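Local structure of alcohol dehydrogenase, zinc-containing (Thermotoga maritima, 1VJ0) at residues H185-Y190 against K197-Q202; G208-V213 against S337-N342; E237-D242 against L346-T351; K257-I262 against S285-R290; L363-S368 against L372-Y377. The protein binds a zinc ion at each of two sites per chain and probably acts as an oxidoreductase of the zinc-containing alcohol dehydrogenase family. One frame throughout, in Å; residues are numbered along the deposited sequence.

Contact 1: H185-Y190 against K197-Q202; sequences HAFDEY and KTVVIQ
Strand 198-202 opens the Rossmann-type domain, which in this family probably binds the nucleotide; the end of helix 170-188 and the residues after it pack against the strand and K197 before it. The phenyl ring of F187 presents its edge: CZ and CE2 both approach CG1 of V199, CZ at 4.2 Å, with the methyl near the ring plane. A flat aromatic group and a beta-branched side chain suit this buried place, where A215 of helix 206-217 packs against both and F270 meets the F187 ring. Farther along, Y190 and K197 pair their polar ends. Y190 carries its ring anti to the backbone N (chi1 -171°), which directs the phenol at the lysine. K197, bent at chi2 and again at chi4, curls back so that its aliphatic part passes the hydroxyl and its ammonium turns onto it. The buried NZ also bonds to the carbonyl O of S193, in the connecting turn, so two acceptors grip the charge. NZ of K197 donates to OH of Y190 at 2.7 Å, lying near the plane of the phenol ring.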
# COMPACT_ATOMS: atom_id res chain seq x y z
N HIS A 185 -5.33 2.93 -15.28
CA HIS A 185 -4.05 3.14 -14.65
C HIS A 185 -4.17 4.29 -13.63
O HIS A 185 -3.68 4.24 -12.48
CB HIS A 185 -3.00 3.44 -15.76
CG HIS A 185 -1.59 3.64 -15.27
ND1 HIS A 185 -0.52 3.80 -16.13
CD2 HIS A 185 -1.07 3.64 -14.02
CE1 HIS A 185 0.59 3.95 -15.42
NE2 HIS A 185 0.28 3.84 -14.14
N ALA A 186 -4.81 5.36 -14.05
CA ALA A 186 -4.91 6.54 -13.22
C ALA A 186 -5.61 6.32 -11.93
O ALA A 186 -5.23 6.89 -10.90
CB ALA A 186 -5.64 7.61 -13.97
N PHE A 187 -6.69 5.55 -11.98
CA PHE A 187 -7.47 5.17 -10.81
C PHE A 187 -6.78 4.12 -9.97
O PHE A 187 -6.85 4.19 -8.72
CB PHE A 187 -8.86 4.71 -11.25
CG PHE A 187 -9.79 5.85 -11.58
CD1 PHE A 187 -9.82 6.40 -12.84
CD2 PHE A 187 -10.67 6.35 -10.60
CE1 PHE A 187 -10.67 7.48 -13.14
CE2 PHE A 187 -11.54 7.39 -10.88
CZ PHE A 187 -11.51 7.99 -12.18
N ASP A 188 -6.06 3.22 -10.61
CA ASP A 188 -5.35 2.13 -9.93
C ASP A 188 -4.24 2.68 -9.05
O ASP A 188 -3.84 2.03 -8.10
CB ASP A 188 -4.74 1.19 -10.96
CG ASP A 188 -4.35 -0.13 -10.39
OD1 ASP A 188 -5.22 -0.84 -9.82
OD2 ASP A 188 -3.18 -0.54 -10.53
N GLU A 189 -3.72 3.87 -9.37
CA GLU A 189 -2.64 4.45 -8.55
C GLU A 189 -3.13 5.00 -7.19
O GLU A 189 -2.33 5.21 -6.29
CB GLU A 189 -1.93 5.57 -9.33
CG GLU A 189 -1.10 5.09 -10.49
CD GLU A 189 0.01 4.14 -10.05
OE1 GLU A 189 0.73 4.42 -9.06
OE2 GLU A 189 0.11 3.07 -10.64
N TYR A 190 -4.42 5.25 -7.06
CA TYR A 190 -5.01 5.74 -5.80
C TYR A 190 -4.90 4.68 -4.67
O TYR A 190 -5.36 3.57 -4.85
CB TYR A 190 -6.49 6.04 -6.03
CG TYR A 190 -7.17 6.74 -4.88
CD1 TYR A 190 -6.76 8.02 -4.49
CD2 TYR A 190 -8.25 6.19 -4.24
CE1 TYR A 190 -7.39 8.69 -3.46
CE2 TYR A 190 -8.91 6.85 -3.20
CZ TYR A 190 -8.46 8.08 -2.80
OH TYR A 190 -9.09 8.75 -1.80
N LYS A 197 -15.83 8.41 -1.61
CA LYS A 197 -14.97 9.42 -2.17
C LYS A 197 -15.68 10.27 -3.26
O LYS A 197 -16.60 9.80 -3.96
CB LYS A 197 -13.64 8.84 -2.70
CG LYS A 197 -12.87 7.96 -1.67
CD LYS A 197 -12.25 8.81 -0.59
CE LYS A 197 -11.61 7.98 0.48
NZ LYS A 197 -10.52 7.12 -0.11
N THR A 198 -15.17 11.49 -3.42
CA THR A 198 -15.60 12.42 -4.46
C THR A 198 -14.48 12.55 -5.50
O THR A 198 -13.33 12.85 -5.13
CB THR A 198 -15.92 13.81 -3.87
OG1 THR A 198 -17.12 13.74 -3.12
CG2 THR A 198 -16.21 14.84 -5.00
N VAL A 199 -14.83 12.22 -6.76
CA VAL A 199 -13.97 12.22 -7.92
C VAL A 199 -14.35 13.37 -8.83
O VAL A 199 -15.53 13.56 -9.12
CB VAL A 199 -14.15 10.91 -8.71
CG1 VAL A 199 -13.46 11.00 -10.08
CG2 VAL A 199 -13.58 9.74 -7.86
N VAL A 200 -13.36 14.18 -9.20
CA VAL A 200 -13.53 15.19 -10.24
C VAL A 200 -12.71 14.79 -11.45
O VAL A 200 -11.51 14.46 -11.34
CB VAL A 200 -13.14 16.60 -9.75
CG1 VAL A 200 -13.18 17.62 -10.90
CG2 VAL A 200 -14.02 17.04 -8.60
N ILE A 201 -13.35 14.80 -12.61
CA ILE A 201 -12.69 14.56 -13.86
C ILE A 201 -12.67 15.80 -14.69
O ILE A 201 -13.71 16.42 -14.92
CB ILE A 201 -13.40 13.44 -14.60
CG1 ILE A 201 -13.26 12.14 -13.79
CG2 ILE A 201 -12.80 13.28 -16.02
CD1 ILE A 201 -14.25 11.08 -14.18
N GLN A 202 -11.48 16.17 -15.17
CA GLN A 202 -11.30 17.34 -16.05
C GLN A 202 -11.16 16.83 -17.46
O GLN A 202 -10.18 16.13 -17.76
CB GLN A 202 -10.04 18.14 -15.68
CG GLN A 202 -9.97 18.60 -14.25
CD GLN A 202 -8.65 19.24 -13.92
OE1 GLN A 202 -7.63 18.55 -13.78
NE2 GLN A 202 -8.63 20.58 -13.85

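Contact 2: G208-V213 against S337-N342; sequences GLFGVV and SITSRN
V213 drives CG1 against the side-chain amide of N342, 3.4 Å from its CG and nearly as near to ND2. The two side chains meet head-on; the valine methyl stands anti to its own backbone N (chi1 172°), which points it at the asparagine. CG1 of V213 also lies 4.3 Å from CG2 of I338. Beside it F210 brings the edge of its ring, atom CE2, to within 3.6 Å of OG1 of T339, which sits in the ring plane; that hydroxyl is occupied by a bond to the carbonyl O of T335, one turn back. The amide of N342 is held in its turn: ND2 donates to O of I338 at 2.8 Å with an N-H...O angle of 162°, while the backbone N of R341 reaches the same oxygen from the opposite face. With an alanine at N342, CG1 of V213 is likely to lose most of its packing on this side, and O of I338 would probably keep only R341 N of the two donors described. The contact joins helix 206-217, which follows the first Rossmann strand, to the end of helix 329-340, with L346 of helix 343-346 touching F210, V213 and T339, and A176 of helix 170-188 touching F210 and T339.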
# COMPACT_ATOMS: atom_id res chain seq x y z
N GLY A 208 -11.54 10.97 -20.29
CA GLY A 208 -12.35 11.45 -19.17
C GLY A 208 -13.66 10.67 -19.02
O GLY A 208 -14.10 10.35 -17.88
N LEU A 209 -14.26 10.32 -20.14
CA LEU A 209 -15.51 9.54 -20.13
C LEU A 209 -15.36 8.09 -19.63
O LEU A 209 -16.19 7.61 -18.82
CB LEU A 209 -16.17 9.61 -21.48
CG LEU A 209 -16.64 11.00 -21.94
CD1 LEU A 209 -16.96 10.95 -23.40
CD2 LEU A 209 -17.86 11.46 -21.14
N PHE A 210 -14.31 7.40 -20.02
CA PHE A 210 -13.99 6.12 -19.39
C PHE A 210 -13.76 6.29 -17.89
O PHE A 210 -14.19 5.45 -17.12
CB PHE A 210 -12.76 5.44 -20.05
CG PHE A 210 -13.10 4.46 -21.10
CD1 PHE A 210 -13.32 4.87 -22.41
CD2 PHE A 210 -13.21 3.11 -20.78
CE1 PHE A 210 -13.65 3.94 -23.38
CE2 PHE A 210 -13.50 2.20 -21.75
CZ PHE A 210 -13.76 2.61 -23.04
N GLY A 211 -13.10 7.40 -17.51
CA GLY A 211 -12.90 7.78 -16.09
C GLY A 211 -14.21 7.77 -15.31
O GLY A 211 -14.26 7.29 -14.18
N VAL A 212 -15.28 8.30 -15.93
CA VAL A 212 -16.61 8.32 -15.30
C VAL A 212 -17.08 6.90 -14.95
O VAL A 212 -17.44 6.61 -13.80
CB VAL A 212 -17.68 9.03 -16.19
CG1 VAL A 212 -19.10 8.90 -15.60
CG2 VAL A 212 -17.32 10.55 -16.34
N VAL A 213 -17.05 6.01 -15.93
CA VAL A 213 -17.47 4.63 -15.75
C VAL A 213 -16.57 3.87 -14.77
O VAL A 213 -17.06 3.10 -13.93
CB VAL A 213 -17.57 3.94 -17.13
CG1 VAL A 213 -17.82 2.44 -17.01
CG2 VAL A 213 -18.64 4.61 -17.96
N SER A 337 -12.32 -6.08 -18.03
CA SER A 337 -13.39 -6.53 -17.09
C SER A 337 -14.42 -5.42 -16.82
O SER A 337 -15.64 -5.66 -16.91
CB SER A 337 -12.80 -7.10 -15.79
OG SER A 337 -13.83 -7.46 -14.86
N ILE A 338 -13.95 -4.22 -16.49
CA ILE A 338 -14.88 -3.10 -16.24
C ILE A 338 -15.71 -2.80 -17.49
O ILE A 338 -16.94 -2.60 -17.43
CB ILE A 338 -14.12 -1.86 -15.77
CG1 ILE A 338 -13.57 -2.09 -14.36
CG2 ILE A 338 -15.03 -0.63 -15.72
CD1 ILE A 338 -12.44 -1.03 -13.99
N THR A 339 -15.03 -2.74 -18.62
CA THR A 339 -15.66 -2.41 -19.87
C THR A 339 -16.81 -3.40 -20.19
O THR A 339 -17.90 -3.00 -20.60
CB THR A 339 -14.61 -2.35 -20.98
OG1 THR A 339 -13.71 -1.26 -20.73
CG2 THR A 339 -15.26 -2.02 -22.32
N SER A 340 -16.55 -4.68 -19.93
CA SER A 340 -17.47 -5.77 -20.25
C SER A 340 -18.78 -5.68 -19.46
O SER A 340 -19.78 -6.21 -19.89
CB SER A 340 -16.78 -7.11 -20.00
OG SER A 340 -16.75 -7.37 -18.61
N ARG A 341 -18.77 -5.01 -18.31
CA ARG A 341 -19.99 -4.73 -17.58
C ARG A 341 -20.64 -3.41 -18.00
O ARG A 341 -21.63 -3.03 -17.42
CB ARG A 341 -19.75 -4.69 -16.10
CG ARG A 341 -19.19 -5.98 -15.49
CD ARG A 341 -19.02 -5.90 -13.96
NE ARG A 341 -17.81 -5.17 -13.53
CZ ARG A 341 -17.79 -4.05 -12.77
NH1 ARG A 341 -18.92 -3.45 -12.36
NH2 ARG A 341 -16.61 -3.51 -12.46
N ASN A 342 -20.08 -2.70 -18.98
CA ASN A 342 -20.60 -1.38 -19.31
C ASN A 342 -20.66 -1.12 -20.81
O ASN A 342 -20.58 0.05 -21.29
CB ASN A 342 -19.70 -0.35 -18.64
CG ASN A 342 -19.85 -0.34 -17.14
OD1 ASN A 342 -20.78 0.22 -16.62
ND2 ASN A 342 -18.87 -0.90 -16.44

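Contact 3: E237-D242 against L346-T351; sequences EEIGAD and LSKLIT
I239 and K348 lie alongside one another, pointing opposite ways, where helix 230-238 of the Rossmann-type domain ends in a Schellman motif. I239 holds CG1 between its backbone N and carbonyl carbon (chi1 68°), the crowded position, and from there extends it fully. That arrangement sends its two branches to different neighbours. CG2 of I239 lies 4.2 Å from CD of K348, and CD1 of I239 lies 4.2 Å from CD1 of L349, so a branched aliphatic residue serves both the lysine and the buried leucine. Further in, L209 and V212 of helix 206-217 close round the same isoleucine. G240, which terminates the helix, has a positive phi (134°) at which a side chain would collide with the carbonyl O of I239; glycine fits for that reason. K348 runs out straight from chi2 through chi3 and bends only at chi4, so its methylene chain packs while the ammonium swings out to the exposed surface. E238, extended beyond CG, crosses it at about a right angle. The charges are opposite but not in contact, so any attraction is probably modest: OE1 of E238 is 4.6 Å from NZ of K348. OE1 of E238 comes nearest to the methylene CD of K348, at 4.1 Å.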
# COMPACT_ATOMS: atom_id res chain seq x y z
N GLU A 237 -23.07 12.75 -18.08
CA GLU A 237 -24.25 12.46 -17.24
C GLU A 237 -24.95 11.16 -17.59
O GLU A 237 -25.34 10.38 -16.71
CB GLU A 237 -25.28 13.60 -17.35
CG GLU A 237 -24.78 14.91 -16.72
CD GLU A 237 -25.61 16.14 -17.07
OE1 GLU A 237 -26.58 16.01 -17.86
OE2 GLU A 237 -25.26 17.24 -16.57
N GLU A 238 -25.15 10.92 -18.88
CA GLU A 238 -25.76 9.68 -19.33
C GLU A 238 -24.99 8.42 -18.94
O GLU A 238 -25.60 7.35 -18.81
CB GLU A 238 -25.94 9.72 -20.81
CG GLU A 238 -27.06 10.68 -21.18
CD GLU A 238 -27.32 10.78 -22.66
OE1 GLU A 238 -26.59 10.12 -23.45
OE2 GLU A 238 -28.27 11.51 -23.01
N ILE A 239 -23.68 8.50 -18.74
CA ILE A 239 -22.89 7.28 -18.41
C ILE A 239 -22.47 7.23 -16.94
O ILE A 239 -21.68 6.36 -16.53
CB ILE A 239 -21.68 7.06 -19.35
CG1 ILE A 239 -20.61 8.13 -19.15
CG2 ILE A 239 -22.11 6.96 -20.86
CD1 ILE A 239 -19.48 8.00 -20.10
N GLY A 240 -22.93 8.21 -16.16
CA GLY A 240 -22.96 8.08 -14.70
C GLY A 240 -22.46 9.25 -13.87
O GLY A 240 -22.41 9.13 -12.67
N ALA A 241 -22.03 10.36 -14.50
CA ALA A 241 -21.64 11.55 -13.73
C ALA A 241 -22.82 12.09 -12.91
O ALA A 241 -23.96 12.21 -13.42
CB ALA A 241 -21.08 12.63 -14.66
N ASP A 242 -22.56 12.46 -11.66
CA ASP A 242 -23.59 13.08 -10.80
C ASP A 242 -23.77 14.58 -11.09
O ASP A 242 -24.82 15.13 -10.82
CB ASP A 242 -23.20 12.93 -9.32
CG ASP A 242 -23.11 11.48 -8.88
OD1 ASP A 242 -24.17 10.83 -8.84
OD2 ASP A 242 -22.06 10.93 -8.54
N LEU A 346 -20.75 2.51 -22.69
CA LEU A 346 -19.54 2.89 -23.40
C LEU A 346 -19.72 2.91 -24.91
O LEU A 346 -18.99 3.62 -25.59
CB LEU A 346 -18.36 2.02 -23.01
CG LEU A 346 -18.00 2.22 -21.51
CD1 LEU A 346 -17.10 1.12 -20.97
CD2 LEU A 346 -17.31 3.55 -21.33
N SER A 347 -20.72 2.20 -25.45
CA SER A 347 -20.93 2.28 -26.90
C SER A 347 -21.40 3.67 -27.28
O SER A 347 -21.29 4.05 -28.44
CB SER A 347 -21.92 1.24 -27.46
OG SER A 347 -23.18 1.32 -26.82
N LYS A 348 -21.94 4.44 -26.33
CA LYS A 348 -22.35 5.79 -26.62
C LYS A 348 -21.19 6.72 -27.10
O LYS A 348 -21.44 7.76 -27.69
CB LYS A 348 -23.07 6.40 -25.41
CG LYS A 348 -24.38 5.67 -24.99
CD LYS A 348 -25.03 6.36 -23.79
CE LYS A 348 -26.22 5.59 -23.28
NZ LYS A 348 -27.37 5.66 -24.23
N LEU A 349 -19.97 6.37 -26.81
CA LEU A 349 -18.82 7.14 -27.19
C LEU A 349 -18.50 7.01 -28.69
O LEU A 349 -17.88 7.89 -29.26
CB LEU A 349 -17.62 6.70 -26.38
CG LEU A 349 -17.45 7.25 -24.97
CD1 LEU A 349 -18.60 6.92 -24.07
CD2 LEU A 349 -16.16 6.70 -24.37
N ILE A 350 -18.96 5.93 -29.32
CA ILE A 350 -18.65 5.70 -30.75
C ILE A 350 -19.64 6.46 -31.58
O ILE A 350 -20.80 6.14 -31.61
CB ILE A 350 -18.65 4.20 -31.11
CG1 ILE A 350 -17.56 3.51 -30.28
CG2 ILE A 350 -18.40 4.02 -32.65
CD1 ILE A 350 -17.71 2.02 -30.14
N THR A 351 -19.18 7.53 -32.21
CA THR A 351 -20.06 8.39 -32.97
C THR A 351 -20.05 8.08 -34.43
O THR A 351 -21.01 8.46 -35.12
CB THR A 351 -19.72 9.87 -32.79
OG1 THR A 351 -18.33 10.08 -32.98
CG2 THR A 351 -20.04 10.34 -31.38

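Contact 4: K257-I262 against S285-R290; sequences KAIMDI and SELLRR
Packing of aliphatic and thioether side chains on a leucine and on backbone carbonyls makes this contact, where helix 252-262 lies beside the irregular last turn of helix 280-287, against the parallel sheet. I259 and M260 supply the first side, L287 and the backbone of E286 the second. I259 points at L287, its CD1 lying 4.3 Å from CD2 of L287, while its other branch, CG2, comes to 4.2 Å from the carbonyl O of the same leucine. Both are buried aliphatic residues, suited to a place that L245 of strand 243-246 and I226 of strand 222-227 complete on the sheet side. M260 approaches differently. Its chain bends at chi2 (-48°), and the bend brings the terminal methyl over the backbone where helix gives way to strand: CE of M260 is 3.9 Å from O of E286 and 4.3 Å from O of L287. A long, unbranched, flexible chain can reach these carbonyls from a helix position that faces partly outward. The two helices flank strand 268-273 in chain order, as connecting elements of the Rossmann-type fold, and L287 also touches I271 of that strand. Just beyond, R289 folds back on its own chain: NH1 donates to O of R290 at 2.8 Å, in the carbonyl plane and on a lone pair. Its NE forms a salt bridge with D269, and NH1 a second with E123 of a neighbouring subunit. The carboxylate of E286 turns elsewhere, to NE1 of W313.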
# COMPACT_ATOMS: atom_id res chain seq x y z
N LYS A 257 -16.88 26.42 -5.51
CA LYS A 257 -18.01 26.41 -4.58
C LYS A 257 -18.87 25.16 -4.73
O LYS A 257 -19.23 24.55 -3.73
CB LYS A 257 -18.86 27.67 -4.73
CG LYS A 257 -20.20 27.65 -3.91
N ALA A 258 -19.18 24.77 -5.97
CA ALA A 258 -19.95 23.59 -6.23
C ALA A 258 -19.28 22.36 -5.65
O ALA A 258 -19.95 21.53 -5.04
CB ALA A 258 -20.18 23.40 -7.71
N ILE A 259 -17.98 22.21 -5.86
CA ILE A 259 -17.28 21.06 -5.34
C ILE A 259 -17.18 21.15 -3.82
O ILE A 259 -17.33 20.16 -3.15
CB ILE A 259 -15.90 20.91 -6.02
CG1 ILE A 259 -16.05 20.23 -7.37
CG2 ILE A 259 -15.02 19.97 -5.29
CD1 ILE A 259 -16.22 21.06 -8.46
N MET A 260 -16.89 22.33 -3.29
CA MET A 260 -16.83 22.49 -1.83
C MET A 260 -18.19 22.13 -1.17
O MET A 260 -18.20 21.47 -0.14
CB MET A 260 -16.40 23.92 -1.46
CG MET A 260 -14.94 24.29 -1.75
SD MET A 260 -13.73 23.08 -1.16
CE MET A 260 -12.22 23.34 -2.16
N ASP A 261 -19.31 22.48 -1.78
CA ASP A 261 -20.63 22.18 -1.21
C ASP A 261 -20.89 20.65 -1.10
O ASP A 261 -21.38 20.16 -0.08
CB ASP A 261 -21.76 22.82 -2.05
CG ASP A 261 -21.83 24.35 -1.90
OD1 ASP A 261 -21.22 24.92 -0.94
OD2 ASP A 261 -22.49 25.06 -2.71
N ILE A 262 -20.55 19.93 -2.14
CA ILE A 262 -20.70 18.50 -2.17
C ILE A 262 -19.77 17.77 -1.21
O ILE A 262 -20.06 16.65 -0.91
CB ILE A 262 -20.40 18.03 -3.63
CG1 ILE A 262 -21.56 18.42 -4.52
CG2 ILE A 262 -20.13 16.55 -3.77
CD1 ILE A 262 -21.20 18.28 -5.97
N SER A 285 -5.78 22.00 -8.86
CA SER A 285 -5.02 22.13 -7.60
C SER A 285 -5.85 22.84 -6.56
O SER A 285 -5.86 22.48 -5.38
CB SER A 285 -3.70 22.90 -7.85
OG SER A 285 -2.81 22.17 -8.70
N GLU A 286 -6.64 23.82 -6.99
CA GLU A 286 -7.49 24.55 -6.07
C GLU A 286 -8.76 23.81 -5.67
O GLU A 286 -9.43 24.23 -4.75
CB GLU A 286 -7.87 25.92 -6.66
CG GLU A 286 -6.67 26.85 -7.00
CD GLU A 286 -5.96 27.47 -5.81
OE1 GLU A 286 -6.26 27.15 -4.65
OE2 GLU A 286 -5.07 28.34 -6.04
N LEU A 287 -9.13 22.75 -6.39
CA LEU A 287 -10.28 21.93 -6.06
C LEU A 287 -9.95 20.76 -5.14
O LEU A 287 -10.88 20.09 -4.62
CB LEU A 287 -10.91 21.35 -7.33
CG LEU A 287 -11.47 22.35 -8.34
CD1 LEU A 287 -11.98 21.58 -9.53
CD2 LEU A 287 -12.55 23.22 -7.69
N LEU A 288 -8.66 20.44 -5.03
CA LEU A 288 -8.20 19.25 -4.32
C LEU A 288 -8.24 19.48 -2.78
O LEU A 288 -7.79 20.55 -2.29
CB LEU A 288 -6.76 18.96 -4.79
CG LEU A 288 -6.14 17.58 -4.54
CD1 LEU A 288 -6.90 16.51 -5.25
CD2 LEU A 288 -4.66 17.61 -4.99
N ARG A 289 -8.77 18.51 -2.02
CA ARG A 289 -8.69 18.64 -0.59
C ARG A 289 -7.27 18.45 -0.10
O ARG A 289 -6.38 17.92 -0.81
CB ARG A 289 -9.58 17.65 0.13
CG ARG A 289 -9.20 16.19 0.09
CD ARG A 289 -9.81 15.42 1.31
NE ARG A 289 -9.66 13.97 1.23
CZ ARG A 289 -8.67 13.27 1.79
NH1 ARG A 289 -7.66 13.86 2.44
NH2 ARG A 289 -8.69 11.96 1.75
N ARG A 290 -7.07 18.96 1.08
CA ARG A 290 -5.86 18.63 1.85
C ARG A 290 -5.80 17.11 1.97
O ARG A 290 -6.76 16.52 2.41
CB ARG A 290 -5.93 19.29 3.20
CG ARG A 290 -5.69 20.77 3.11
CD ARG A 290 -5.49 21.39 4.45
NE ARG A 290 -4.08 21.52 4.76
CZ ARG A 290 -3.58 21.52 5.99
NH1 ARG A 290 -4.39 21.35 7.06
NH2 ARG A 290 -2.28 21.67 6.19

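Contact 5: L363-S368 against L372-Y377; sequences LELMES and LKVILY
L372 meets segment 363-368, at the end of helix 359-368, through its backbone: CE of M366 packs against O of L372 at 3.5 Å, while the leucine side chain points away and packs on L209 of the Rossmann-type domain. K373 follows, with its CA 3.9 Å from SD of M366; its own chain leaves the helix and runs toward the zinc site, where NZ bonds to the carbonyl O of V54 and makes a salt bridge to E78, a residue seen to bind zinc. V374 then turns back toward the helix. CG2 of V374 is shared, 3.9 Å from SD of M366 and 4.3 Å from CB of L365, and a beta-branched valine suits both the strand and this small apolar meeting place. M366 can serve three consecutive residues because its chain is bent at chi2 (-64°) and chi3 (-70°), curling the sulfur and methyl along the backbone of L372 to V374; SD of M366 also passes 3.8 Å from the backbone N of V374. A serine in place of M366 would probably open a gap beside the backbone of L372 and K373 and cost CG2 of V374 one of its apolar neighbours. The helix and strand are the last two elements of the beta-alpha-beta unit 352-355, 359-368, 374-377. Strand 374-377 runs parallel to 352-355 and antiparallel to 45-54, and H352 and V54 from these two strands both touch V374.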
# COMPACT_ATOMS: atom_id res chain seq x y z
N LEU A 363 -9.60 10.26 -39.78
CA LEU A 363 -8.66 11.21 -39.16
C LEU A 363 -9.18 12.65 -39.25
O LEU A 363 -9.07 13.42 -38.33
CB LEU A 363 -7.30 11.10 -39.82
CG LEU A 363 -6.55 9.78 -39.57
CD1 LEU A 363 -5.41 9.55 -40.56
CD2 LEU A 363 -6.01 9.72 -38.18
N GLU A 364 -9.74 13.01 -40.39
CA GLU A 364 -10.33 14.33 -40.56
C GLU A 364 -11.41 14.59 -39.49
O GLU A 364 -11.41 15.64 -38.83
CB GLU A 364 -10.86 14.46 -41.97
CG GLU A 364 -11.58 15.75 -42.26
CD GLU A 364 -12.47 15.63 -43.49
OE1 GLU A 364 -11.89 15.48 -44.60
OE2 GLU A 364 -13.73 15.64 -43.32
N LEU A 365 -12.30 13.61 -39.30
CA LEU A 365 -13.38 13.71 -38.32
C LEU A 365 -12.84 13.83 -36.90
O LEU A 365 -13.40 14.52 -36.06
CB LEU A 365 -14.30 12.48 -38.39
CG LEU A 365 -15.18 12.32 -39.64
CD1 LEU A 365 -15.85 10.99 -39.73
CD2 LEU A 365 -16.21 13.41 -39.63
N MET A 366 -11.78 13.10 -36.60
CA MET A 366 -11.21 13.14 -35.27
C MET A 366 -10.48 14.46 -35.07
O MET A 366 -10.52 15.02 -33.99
CB MET A 366 -10.26 11.97 -35.03
CG MET A 366 -10.93 10.62 -34.94
SD MET A 366 -12.02 10.54 -33.51
CE MET A 366 -10.86 10.54 -32.18
N GLU A 367 -9.84 14.96 -36.11
CA GLU A 367 -9.13 16.24 -36.01
C GLU A 367 -10.09 17.43 -35.90
O GLU A 367 -9.87 18.33 -35.11
CB GLU A 367 -8.23 16.46 -37.22
CG GLU A 367 -7.34 17.68 -37.07
CD GLU A 367 -6.41 17.85 -38.26
OE1 GLU A 367 -6.89 17.66 -39.40
OE2 GLU A 367 -5.21 18.15 -38.05
N SER A 368 -11.14 17.44 -36.71
CA SER A 368 -12.15 18.51 -36.65
C SER A 368 -13.00 18.45 -35.39
O SER A 368 -13.64 19.44 -35.05
CB SER A 368 -13.08 18.40 -37.83
OG SER A 368 -13.99 17.35 -37.61
N LEU A 372 -16.36 12.02 -31.80
CA LEU A 372 -15.79 11.78 -30.49
C LEU A 372 -14.84 10.57 -30.58
O LEU A 372 -13.72 10.62 -30.09
CB LEU A 372 -16.90 11.54 -29.45
CG LEU A 372 -16.60 11.16 -28.01
CD1 LEU A 372 -15.67 12.13 -27.39
CD2 LEU A 372 -17.87 11.10 -27.16
N LYS A 373 -15.34 9.49 -31.19
CA LYS A 373 -14.56 8.32 -31.51
C LYS A 373 -15.06 7.67 -32.79
O LYS A 373 -16.26 7.46 -32.98
CB LYS A 373 -14.63 7.30 -30.34
CG LYS A 373 -13.67 6.20 -30.45
CD LYS A 373 -12.33 6.65 -29.97
CE LYS A 373 -11.27 5.72 -30.37
NZ LYS A 373 -10.01 6.42 -30.06
N VAL A 374 -14.12 7.38 -33.68
CA VAL A 374 -14.37 6.62 -34.90
C VAL A 374 -13.78 5.23 -34.79
O VAL A 374 -12.63 5.07 -34.36
CB VAL A 374 -13.71 7.25 -36.13
CG1 VAL A 374 -14.10 6.44 -37.42
CG2 VAL A 374 -14.10 8.73 -36.27
N ILE A 375 -14.55 4.26 -35.24
CA ILE A 375 -14.11 2.90 -35.48
C ILE A 375 -14.05 2.58 -36.98
O ILE A 375 -14.96 2.91 -37.75
CB ILE A 375 -15.09 1.93 -34.78
CG1 ILE A 375 -15.16 2.24 -33.28
CG2 ILE A 375 -14.68 0.46 -35.00
CD1 ILE A 375 -13.90 2.02 -32.49
N LEU A 376 -12.96 1.94 -37.40
CA LEU A 376 -12.81 1.52 -38.80
C LEU A 376 -13.08 0.03 -38.88
O LEU A 376 -12.72 -0.75 -37.99
CB LEU A 376 -11.40 1.80 -39.34
CG LEU A 376 -10.99 3.27 -39.44
CD1 LEU A 376 -9.52 3.43 -39.73
CD2 LEU A 376 -11.84 3.97 -40.51
N TYR A 377 -13.70 -0.37 -39.98
CA TYR A 377 -13.88 -1.77 -40.21
C TYR A 377 -13.40 -2.14 -41.62
O TYR A 377 -13.74 -1.48 -42.62
CB TYR A 377 -15.33 -2.19 -39.98
CG TYR A 377 -16.30 -1.48 -40.81
CD1 TYR A 377 -16.59 -1.91 -42.10
CD2 TYR A 377 -16.98 -0.36 -40.31
CE1 TYR A 377 -17.52 -1.23 -42.89
CE2 TYR A 377 -17.89 0.31 -41.09
CZ TYR A 377 -18.17 -0.13 -42.36
OH TYR A 377 -19.10 0.57 -43.09

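How the contacts relate
From the N terminus, contact 1 closes first, a short turn taking helix 170-188 into strand 198-202. The chain then enters helix 206-217, where contact 2 opens; I201 of contact 1 packs on it through G208, G211 and V212. Contact 3 opens at 237-242, before contact 2 has closed at 337-342, so these two long loops cross, meeting at V212-I239 and V213-L346. Both enclose contact 4, a local pairing of helix 252-262 with the end of helix 280-287 that touches contact 1 through V200 and I259. Contact 5 comes last, a short helix-strand closure. T351 probably hydrogen-bonds to L372 and K373, so contact 3 leads from the Rossmann-type domain to contact 5, where a helix packs on the mixed sheet.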